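Local coordinates for ABC transporter, periplasmic solute-binding protein (Rhizobium meliloti, PDB 4WED) that probably captures a solute in the periplasm, perhaps a peptide or a nickel species, and delivers it to an ABC transporter in the membrane, at residues A56-M64 against T512-N520; N319-Y327 against T422-L433. All blocks are in the same frame, centred on the assembly; numbering follows the deposited sequence.

Interaction 1 (A56-M64 against T512-N520). With NA (sodium ion), chain B.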
loop_
_atom_site.group_PDB
_atom_site.type_symbol
_atom_site.label_atom_id
_atom_site.label_comp_id
_atom_site.label_asym_id
_atom_site.label_seq_id
_atom_site.Cartn_x
_atom_site.Cartn_y
_atom_site.Cartn_z
ATOM N N ALA A 56 7.680 6.276 14.977
ATOM C CA ALA A 56 6.490 7.119 14.914
ATOM C C ALA A 56 5.358 6.521 14.101
ATOM O O ALA A 56 5.557 5.620 13.285
ATOM C CB ALA A 56 6.829 8.485 14.349
ATOM N N ILE A 57 4.162 7.049 14.340
ATOM C CA ILE A 57 3.071 6.930 13.387
ATOM C C ILE A 57 3.422 7.796 12.166
ATOM O O ILE A 57 3.573 9.002 12.289
ATOM C CB ILE A 57 1.722 7.425 13.972
ATOM C CG1 ILE A 57 1.322 6.619 15.205
ATOM C CG2 ILE A 57 0.616 7.360 12.907
ATOM C CD1 ILE A 57 0.043 7.114 15.848
ATOM N N TRP A 58 3.519 7.159 10.997
ATOM C CA TRP A 58 3.921 7.819 9.734
ATOM C C TRP A 58 3.078 9.045 9.408
ATOM O O TRP A 58 3.599 10.100 9.091
ATOM C CB TRP A 58 3.852 6.840 8.565
ATOM C CG TRP A 58 4.773 5.648 8.699
ATOM C CD1 TRP A 58 6.070 5.574 8.334
ATOM C CD2 TRP A 58 4.425 4.350 9.205
ATOM N NE1 TRP A 58 6.578 4.322 8.605
ATOM C CE2 TRP A 58 5.582 3.546 9.121
ATOM C CE3 TRP A 58 3.241 3.792 9.709
ATOM C CZ2 TRP A 58 5.604 2.221 9.544
ATOM C CZ3 TRP A 58 3.251 2.471 10.135
ATOM C CH2 TRP A 58 4.437 1.696 10.053
ATOM N N ALA A 59 1.766 8.907 9.501
ATOM C CA ALA A 59 0.878 10.006 9.193
ATOM C C ALA A 59 1.163 11.277 9.989
ATOM O O ALA A 59 0.887 12.373 9.540
ATOM C CB ALA A 59 -0.550 9.555 9.405
ATOM N N ILE A 60 1.735 11.140 11.167
ATOM C CA ILE A 60 2.084 12.314 11.993
ATOM C C ILE A 60 3.288 12.993 11.443
ATOM O O ILE A 60 3.309 14.219 11.346
ATOM C CB ILE A 60 2.440 11.928 13.449
ATOM C CG1 ILE A 60 1.274 11.193 14.133
ATOM C CG2 ILE A 60 2.801 13.152 14.276
ATOM C CD1 ILE A 60 -0.040 11.958 14.206
ATOM N N GLN A 61 4.259 12.202 11.018
ATOM C CA GLN A 61 5.478 12.697 10.401
ATOM C C GLN A 61 5.130 13.455 9.147
ATOM O O GLN A 61 5.729 14.456 8.828
ATOM C CB GLN A 61 6.412 11.542 10.080
ATOM C CG GLN A 61 7.305 11.145 11.227
ATOM C CD GLN A 61 7.776 9.726 11.137
ATOM O OE1 GLN A 61 7.016 8.827 10.854
ATOM N NE2 GLN A 61 9.042 9.521 11.382
ATOM N N ASP A 62 4.119 12.972 8.453
ATOM C CA ASP A 62 3.668 13.571 7.221
ATOM C C ASP A 62 3.138 14.975 7.426
ATOM O O ASP A 62 3.032 15.736 6.487
ATOM C CB ASP A 62 2.637 12.677 6.565
ATOM C CG ASP A 62 2.177 13.197 5.250
ATOM O OD1 ASP A 62 2.990 13.586 4.413
ATOM O OD2 ASP A 62 0.975 13.213 5.056
ATOM N N LEU A 63 2.780 15.298 8.657
ATOM C CA LEU A 63 2.333 16.637 9.027
ATOM C C LEU A 63 3.330 17.777 8.881
ATOM O O LEU A 63 2.961 18.870 8.534
ATOM C CB LEU A 63 1.816 16.623 10.451
ATOM C CG LEU A 63 0.495 15.905 10.575
ATOM C CD1 LEU A 63 0.187 15.691 12.036
ATOM C CD2 LEU A 63 -0.564 16.751 9.903
HETATM N N MSE A 64 4.583 17.527 9.200
HETATM C CA MSE A 64 5.631 18.550 9.179
HETATM C C MSE A 64 6.819 18.177 8.356
HETATM O O MSE A 64 7.658 19.029 8.085
HETATM C CB MSE A 64 6.106 18.862 10.619
HETATM C CG MSE A 64 7.078 17.842 11.203
HETATM SE SE MSE A 64 6.161 16.208 11.842
HETATM C CE MSE A 64 5.300 17.074 13.411
ATOM N N THR A 512 -1.979 7.115 0.467
ATOM C CA THR A 512 -1.386 5.943 1.082
ATOM C C THR A 512 -1.784 5.945 2.520
ATOM O O THR A 512 -2.302 6.909 3.033
ATOM C CB THR A 512 0.170 5.909 0.985
ATOM O OG1 THR A 512 0.741 6.729 2.000
ATOM C CG2 THR A 512 0.697 6.367 -0.395
ATOM N N GLU A 513 -1.525 4.826 3.157
ATOM C CA GLU A 513 -1.795 4.631 4.557
ATOM C C GLU A 513 -0.740 5.304 5.437
ATOM O O GLU A 513 -0.764 5.145 6.657
ATOM C CB GLU A 513 -1.839 3.134 4.860
ATOM C CG GLU A 513 -3.046 2.379 4.286
ATOM C CD GLU A 513 -4.428 2.965 4.653
ATOM O OE1 GLU A 513 -4.615 3.685 5.692
ATOM O OE2 GLU A 513 -5.355 2.741 3.854
ATOM N N TYR A 514 0.192 6.041 4.825
ATOM C CA TYR A 514 1.320 6.646 5.583
ATOM C C TYR A 514 1.189 8.177 5.621
ATOM O O TYR A 514 2.032 8.872 6.197
ATOM C CB TYR A 514 2.666 6.145 5.018
ATOM C CG TYR A 514 2.671 4.654 4.936
ATOM C CD1 TYR A 514 2.809 3.890 6.074
ATOM C CD2 TYR A 514 2.461 3.991 3.722
ATOM C CE1 TYR A 514 2.798 2.505 6.031
ATOM C CE2 TYR A 514 2.419 2.597 3.639
ATOM C CZ TYR A 514 2.596 1.856 4.806
ATOM O OH TYR A 514 2.539 0.475 4.779
ATOM N N ASP A 515 0.097 8.652 5.005
ATOM C CA ASP A 515 -0.247 10.058 4.870
ATOM C C ASP A 515 -1.373 10.390 5.813
ATOM O O ASP A 515 -2.243 9.567 6.012
ATOM C CB ASP A 515 -0.836 10.335 3.485
ATOM C CG ASP A 515 0.202 10.392 2.401
ATOM O OD1 ASP A 515 1.108 11.270 2.473
ATOM O OD2 ASP A 515 0.075 9.574 1.450
HETATM N N MSE A 516 -1.395 11.642 6.269
HETATM C CA MSE A 516 -2.520 12.215 6.967
HETATM C C MSE A 516 -3.354 13.071 6.038
HETATM O O MSE A 516 -2.884 14.070 5.519
HETATM C CB MSE A 516 -1.927 13.095 8.045
HETATM C CG MSE A 516 -3.025 13.724 8.913
HETATM SE SE MSE A 516 -3.862 12.368 10.089
HETATM C CE MSE A 516 -2.641 12.152 11.630
ATOM N N PRO A 517 -4.635 12.729 5.864
ATOM C CA PRO A 517 -5.501 13.478 4.967
ATOM C C PRO A 517 -6.019 14.789 5.564
ATOM O O PRO A 517 -7.213 14.920 5.846
ATOM C CB PRO A 517 -6.663 12.495 4.708
ATOM C CG PRO A 517 -6.727 11.687 5.969
ATOM C CD PRO A 517 -5.365 11.682 6.600
ATOM N N TYR A 518 -5.126 15.753 5.749
ATOM C CA TYR A 518 -5.499 17.095 6.236
ATOM C C TYR A 518 -5.810 18.055 5.085
ATOM O O TYR A 518 -6.359 19.155 5.297
ATOM C CB TYR A 518 -4.378 17.692 7.081
ATOM C CG TYR A 518 -3.089 17.872 6.332
ATOM C CD1 TYR A 518 -2.840 19.013 5.577
ATOM C CD2 TYR A 518 -2.123 16.876 6.347
ATOM C CE1 TYR A 518 -1.647 19.152 4.870
ATOM C CE2 TYR A 518 -0.931 17.002 5.646
ATOM C CZ TYR A 518 -0.696 18.143 4.913
ATOM O OH TYR A 518 0.492 18.234 4.212
ATOM N N GLU A 519 -5.433 17.652 3.876
ATOM C CA GLU A 519 -5.505 18.502 2.717
ATOM C C GLU A 519 -6.952 18.859 2.427
ATOM O O GLU A 519 -7.841 18.013 2.527
ATOM C CB GLU A 519 -4.941 17.780 1.476
ATOM C CG GLU A 519 -3.417 17.582 1.436
ATOM C CD GLU A 519 -2.926 16.326 2.137
ATOM O OE1 GLU A 519 -3.723 15.371 2.311
ATOM O OE2 GLU A 519 -1.723 16.286 2.502
ATOM N N ASN A 520 -7.132 20.097 1.994
ATOM C CA ASN A 520 -8.321 20.599 1.341
ATOM C C ASN A 520 -9.462 20.869 2.279
ATOM O O ASN A 520 -10.499 21.414 1.864
ATOM C CB ASN A 520 -8.831 19.664 0.238
ATOM C CG ASN A 520 -7.820 19.436 -0.865
ATOM O OD1 ASN A 520 -7.649 18.300 -1.334
ATOM N ND2 ASN A 520 -7.169 20.502 -1.304
HETATM NA NA NA B . 0.857 13.688 2.764
HETATM O O HOH W 1 0.289 6.076 9.424
HETATM O O HOH W 2 -1.492 13.930 3.381
HETATM O O HOH W 3 3.086 13.267 1.560
HETATM O O HOH W 4 1.594 15.482 3.511
#
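Met516 packs against Ala59, Ile60 and Leu63, and this apolar side of the contact is the tightly packed one. Its CG stands anti to the backbone N (chi1 -177°) and the chain then bends twice, which carries CE to within 3.7 Å of Ile60 CD1, while CB sits 3.3 Å from Ala59 O. Leu63 CD2 touches both Met516 CG and the ring of Tyr518, and Val40 of strand 37-42 also touches Met516. A loop near the C-terminus thus folds back on a short helix near the N-terminus, consistent with the family 5 fold, in which both chain ends contribute to one lobe. Backbone and side chain meet where Met516 N donates to Asp62 OD2 (3.1 Å, 159°), on the anti side of the carboxylate. The wetter side begins at Asp62 OD2, which also binds the sodium ion at 2.3 Å. Asp62 OD1 adds a longer bond and is hydrogen-bonded to Arg170; Asp515 OD1 lies 2.5 Å from the ion, and three waters complete the ligands. The cation probably offsets the repulsion between the two carboxylates. Water 2, one of the three, donates to Met516 O and Glu519 OE2, making Glu519 a second-shell residue. At the partly exposed other end, Tyr514 turns its edge to the face of Trp58, Tyr514 CD1 lying 3.6 Å from Trp58 CD2, with the planes at 83°.

Interaction 2 (N319-Y327 against T422-L433)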
loop_
_atom_site.group_PDB
_atom_site.type_symbol
_atom_site.label_atom_id
_atom_site.label_comp_id
_atom_site.label_asym_id
_atom_site.label_seq_id
_atom_site.Cartn_x
_atom_site.Cartn_y
_atom_site.Cartn_z
ATOM N N ASN A 319 -7.699 -7.357 -11.682
ATOM C CA ASN A 319 -6.249 -7.254 -11.886
ATOM C C ASN A 319 -5.526 -7.437 -10.576
ATOM O O ASN A 319 -6.085 -7.196 -9.489
ATOM C CB ASN A 319 -5.909 -5.891 -12.437
ATOM C CG ASN A 319 -6.520 -5.667 -13.780
ATOM O OD1 ASN A 319 -7.728 -5.775 -13.931
ATOM N ND2 ASN A 319 -5.704 -5.408 -14.771
HETATM N N MSE A 320 -4.288 -7.889 -10.665
HETATM C CA MSE A 320 -3.497 -8.057 -9.468
HETATM C C MSE A 320 -3.369 -6.760 -8.751
HETATM O O MSE A 320 -3.274 -6.740 -7.527
HETATM C CB MSE A 320 -2.117 -8.565 -9.780
HETATM C CG MSE A 320 -1.355 -9.035 -8.527
HETATM SE SE MSE A 320 0.504 -9.570 -9.096
HETATM C CE MSE A 320 1.384 -9.578 -7.310
ATOM N N PHE A 321 -3.341 -5.662 -9.486
ATOM C CA PHE A 321 -3.194 -4.363 -8.879
ATOM C C PHE A 321 -4.331 -3.497 -9.341
ATOM O O PHE A 321 -4.642 -3.468 -10.552
ATOM C CB PHE A 321 -1.914 -3.723 -9.312
ATOM C CG PHE A 321 -0.712 -4.467 -8.887
ATOM C CD1 PHE A 321 -0.363 -4.539 -7.524
ATOM C CD2 PHE A 321 0.110 -5.077 -9.826
ATOM C CE1 PHE A 321 0.768 -5.227 -7.109
ATOM C CE2 PHE A 321 1.232 -5.750 -9.412
ATOM C CZ PHE A 321 1.569 -5.826 -8.049
ATOM N N SER A 322 -4.939 -2.782 -8.394
ATOM C CA SER A 322 -5.988 -1.818 -8.752
ATOM C C SER A 322 -5.392 -0.653 -9.539
ATOM O O SER A 322 -4.172 -0.451 -9.560
ATOM C CB SER A 322 -6.753 -1.307 -7.511
ATOM O OG SER A 322 -6.149 -0.140 -6.965
ATOM N N ALA A 323 -6.280 0.106 -10.170
ATOM C CA ALA A 323 -5.938 1.275 -11.025
ATOM C C ALA A 323 -5.312 2.442 -10.240
ATOM O O ALA A 323 -4.648 3.304 -10.801
ATOM C CB ALA A 323 -7.212 1.738 -11.742
ATOM N N ALA A 324 -5.539 2.457 -8.927
ATOM C CA ALA A 324 -4.903 3.392 -8.031
ATOM C C ALA A 324 -3.364 3.288 -8.093
ATOM O O ALA A 324 -2.665 4.270 -7.796
ATOM C CB ALA A 324 -5.394 3.155 -6.593
ATOM N N LEU A 325 -2.835 2.118 -8.447
ATOM C CA LEU A 325 -1.380 1.945 -8.509
ATOM C C LEU A 325 -0.841 2.364 -9.816
ATOM O O LEU A 325 -1.552 2.335 -10.816
ATOM C CB LEU A 325 -0.973 0.497 -8.253
ATOM C CG LEU A 325 -1.304 0.198 -6.779
ATOM C CD1 LEU A 325 -1.726 -1.247 -6.621
ATOM C CD2 LEU A 325 -0.142 0.569 -5.851
ATOM N N PRO A 326 0.431 2.765 -9.818
ATOM C CA PRO A 326 1.064 3.080 -11.076
ATOM C C PRO A 326 1.400 1.777 -11.777
ATOM O O PRO A 326 1.569 0.750 -11.124
ATOM C CB PRO A 326 2.323 3.868 -10.661
ATOM C CG PRO A 326 2.554 3.568 -9.215
ATOM C CD PRO A 326 1.287 3.029 -8.634
ATOM N N TYR A 327 1.449 1.814 -13.100
ATOM C CA TYR A 327 1.883 0.654 -13.892
ATOM C C TYR A 327 1.050 -0.586 -13.582
ATOM O O TYR A 327 1.546 -1.723 -13.597
ATOM C CB TYR A 327 3.398 0.391 -13.689
ATOM C CG TYR A 327 4.230 1.664 -13.872
ATOM C CD1 TYR A 327 4.377 2.275 -15.132
ATOM C CD2 TYR A 327 4.821 2.272 -12.775
ATOM C CE1 TYR A 327 5.107 3.444 -15.276
ATOM C CE2 TYR A 327 5.563 3.433 -12.890
ATOM C CZ TYR A 327 5.702 4.024 -14.127
ATOM O OH TYR A 327 6.438 5.191 -14.161
ATOM N N THR A 422 -1.184 -8.192 -1.328
ATOM C CA THR A 422 -0.120 -7.377 -1.851
ATOM C C THR A 422 0.365 -6.350 -0.825
ATOM O O THR A 422 -0.263 -6.076 0.178
ATOM C CB THR A 422 -0.469 -6.680 -3.209
ATOM O OG1 THR A 422 -1.613 -5.809 -3.100
ATOM C CG2 THR A 422 -0.722 -7.715 -4.282
ATOM N N TYR A 423 1.524 -5.798 -1.100
ATOM C CA TYR A 423 2.162 -4.882 -0.200
ATOM C C TYR A 423 1.432 -3.535 -0.163
ATOM O O TYR A 423 1.408 -2.882 0.908
ATOM C CB TYR A 423 3.628 -4.690 -0.606
ATOM C CG TYR A 423 4.546 -5.875 -0.343
ATOM C CD1 TYR A 423 4.083 -7.014 0.260
ATOM C CD2 TYR A 423 5.908 -5.817 -0.654
ATOM C CE1 TYR A 423 4.925 -8.074 0.521
ATOM C CE2 TYR A 423 6.762 -6.871 -0.359
ATOM C CZ TYR A 423 6.248 -8.003 0.221
ATOM O OH TYR A 423 7.007 -9.103 0.527
ATOM N N GLY A 424 0.869 -3.105 -1.295
ATOM C CA GLY A 424 0.176 -1.804 -1.357
ATOM C C GLY A 424 1.082 -0.590 -1.635
ATOM O O GLY A 424 2.303 -0.703 -1.675
ATOM N N ALA A 425 0.475 0.576 -1.861
ATOM C CA ALA A 425 1.216 1.789 -2.140
ATOM C C ALA A 425 2.020 2.096 -0.917
ATOM O O ALA A 425 1.514 1.868 0.158
ATOM C CB ALA A 425 0.274 2.929 -2.417
ATOM N N PRO A 426 3.245 2.623 -1.032
ATOM C CA PRO A 426 3.871 3.072 -2.263
ATOM C C PRO A 426 4.932 2.108 -2.810
ATOM O O PRO A 426 5.764 2.513 -3.613
ATOM C CB PRO A 426 4.583 4.343 -1.804
ATOM C CG PRO A 426 5.041 4.002 -0.408
ATOM C CD PRO A 426 4.028 3.033 0.142
ATOM N N TYR A 427 4.851 0.843 -2.404
ATOM C CA TYR A 427 5.806 -0.178 -2.746
ATOM C C TYR A 427 5.478 -0.911 -4.080
ATOM O O TYR A 427 6.270 -1.727 -4.556
ATOM C CB TYR A 427 5.856 -1.209 -1.648
ATOM C CG TYR A 427 5.937 -0.664 -0.231
ATOM C CD1 TYR A 427 7.076 0.035 0.212
ATOM C CD2 TYR A 427 4.889 -0.854 0.678
ATOM C CE1 TYR A 427 7.148 0.563 1.463
ATOM C CE2 TYR A 427 4.986 -0.333 1.967
ATOM C CZ TYR A 427 6.104 0.378 2.336
ATOM O OH TYR A 427 6.234 0.853 3.614
ATOM N N ASP A 428 4.324 -0.668 -4.661
ATOM C CA ASP A 428 3.854 -1.561 -5.721
ATOM C C ASP A 428 3.864 -0.790 -7.013
ATOM O O ASP A 428 3.676 0.409 -6.991
ATOM C CB ASP A 428 2.409 -2.087 -5.436
ATOM C CG ASP A 428 2.393 -3.329 -4.591
ATOM O OD1 ASP A 428 3.449 -3.959 -4.477
ATOM O OD2 ASP A 428 1.350 -3.649 -3.980
ATOM N N PRO A 429 3.999 -1.475 -8.147
ATOM C CA PRO A 429 3.828 -2.942 -8.255
ATOM C C PRO A 429 5.078 -3.756 -8.071
ATOM O O PRO A 429 4.982 -4.972 -7.865
ATOM C CB PRO A 429 3.294 -3.118 -9.685
ATOM C CG PRO A 429 3.777 -1.913 -10.420
ATOM C CD PRO A 429 3.747 -0.792 -9.437
ATOM N N PHE A 430 6.246 -3.103 -8.102
ATOM C CA PHE A 430 7.489 -3.860 -8.127
ATOM C C PHE A 430 7.779 -4.601 -6.844
ATOM O O PHE A 430 8.336 -5.711 -6.904
ATOM C CB PHE A 430 8.669 -2.983 -8.560
ATOM C CG PHE A 430 8.654 -2.653 -10.033
ATOM C CD1 PHE A 430 8.732 -3.668 -10.987
ATOM C CD2 PHE A 430 8.557 -1.333 -10.482
ATOM C CE1 PHE A 430 8.715 -3.372 -12.367
ATOM C CE2 PHE A 430 8.555 -1.022 -11.844
ATOM C CZ PHE A 430 8.619 -2.047 -12.796
ATOM N N GLY A 431 7.393 -4.028 -5.697
ATOM C CA GLY A 431 7.619 -4.685 -4.395
ATOM C C GLY A 431 6.964 -6.052 -4.347
ATOM O O GLY A 431 7.590 -7.031 -3.987
ATOM N N SER A 432 5.700 -6.123 -4.756
ATOM C CA SER A 432 4.947 -7.370 -4.707
ATOM C C SER A 432 5.320 -8.314 -5.815
ATOM O O SER A 432 5.433 -9.514 -5.587
ATOM C CB SER A 432 3.441 -7.096 -4.795
ATOM O OG SER A 432 3.001 -6.346 -3.668
ATOM N N LEU A 433 5.488 -7.777 -7.017
ATOM C CA LEU A 433 5.916 -8.580 -8.133
ATOM C C LEU A 433 7.203 -9.307 -7.846
ATOM O O LEU A 433 7.317 -10.507 -8.067
ATOM C CB LEU A 433 6.151 -7.715 -9.364
ATOM C CG LEU A 433 4.899 -7.451 -10.177
ATOM C CD1 LEU A 433 5.257 -6.708 -11.457
ATOM C CD2 LEU A 433 4.155 -8.751 -10.512
#
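Met320, with CG anti to the backbone N (chi1 -168°) and the chain extended beyond it, stretches toward the start of helix 430-437, which carries its CE methyl against Ser432 CB and Thr422 CG2 and puts SE 4.0 Å from Leu433 CD2. Phe321 follows at the centre of the contact, its ring held between Met320 CG on one face and Pro429 CB on the other, the latter a CH-pi contact with CB 3.7 Å from the ring centroid; Ser432 CB meets the ring edge, and Phe321 CE1 comes within 3.5 Å of Asp428 CG. The two loops follow strands 315-316 and 417-421 of one antiparallel sheet and pack on each other in what is probably the second lobe of the family fold. Asp428 also ties its own segment together: OD1 accepts from Ser432 N and, at 2.6 Å, from Ser432 OG, whereas OD2 takes the N-H of Gly424 from well above the carboxylate plane. With an alanine here, Gly424 N and both Ser432 donors would probably lose the carboxylate that takes them all, and the turn beside the Phe321 ring would be freer to shift. At the end of the type I turn from Ser322, Leu325 lays CD2 on Asp428 CB (3.7 Å) and near Ala425. Pro326 O approaches Pro429 CD to 3.2 Å. Last comes Tyr327, whose CB touches Pro429 CG and whose carbonyl is hydrogen-bonded to Tyr479 OH.

Along the chain, interaction 2 is nested inside the long excursion closed by interaction 1, and their centres are 20 Å apart. They nevertheless meet through the 512-520 and 422-433 loops: Tyr514 CE2 lies 3.7 Å from Ala425 O, Tyr514 OH lies 3.8 Å from Tyr427 CE2, and Thr512 CG2 packs against Ala425 CB. Tyr514 therefore belongs to both neighbourhoods, and a glycerol sits about 3 Å from its side chain. With Trp58 and Trp247 alongside, this aromatic patch may line part of the cleft in which the family binds solutes. The sodium ion belongs to interaction 1 alone, about 12 Å from the side chain of Ala425.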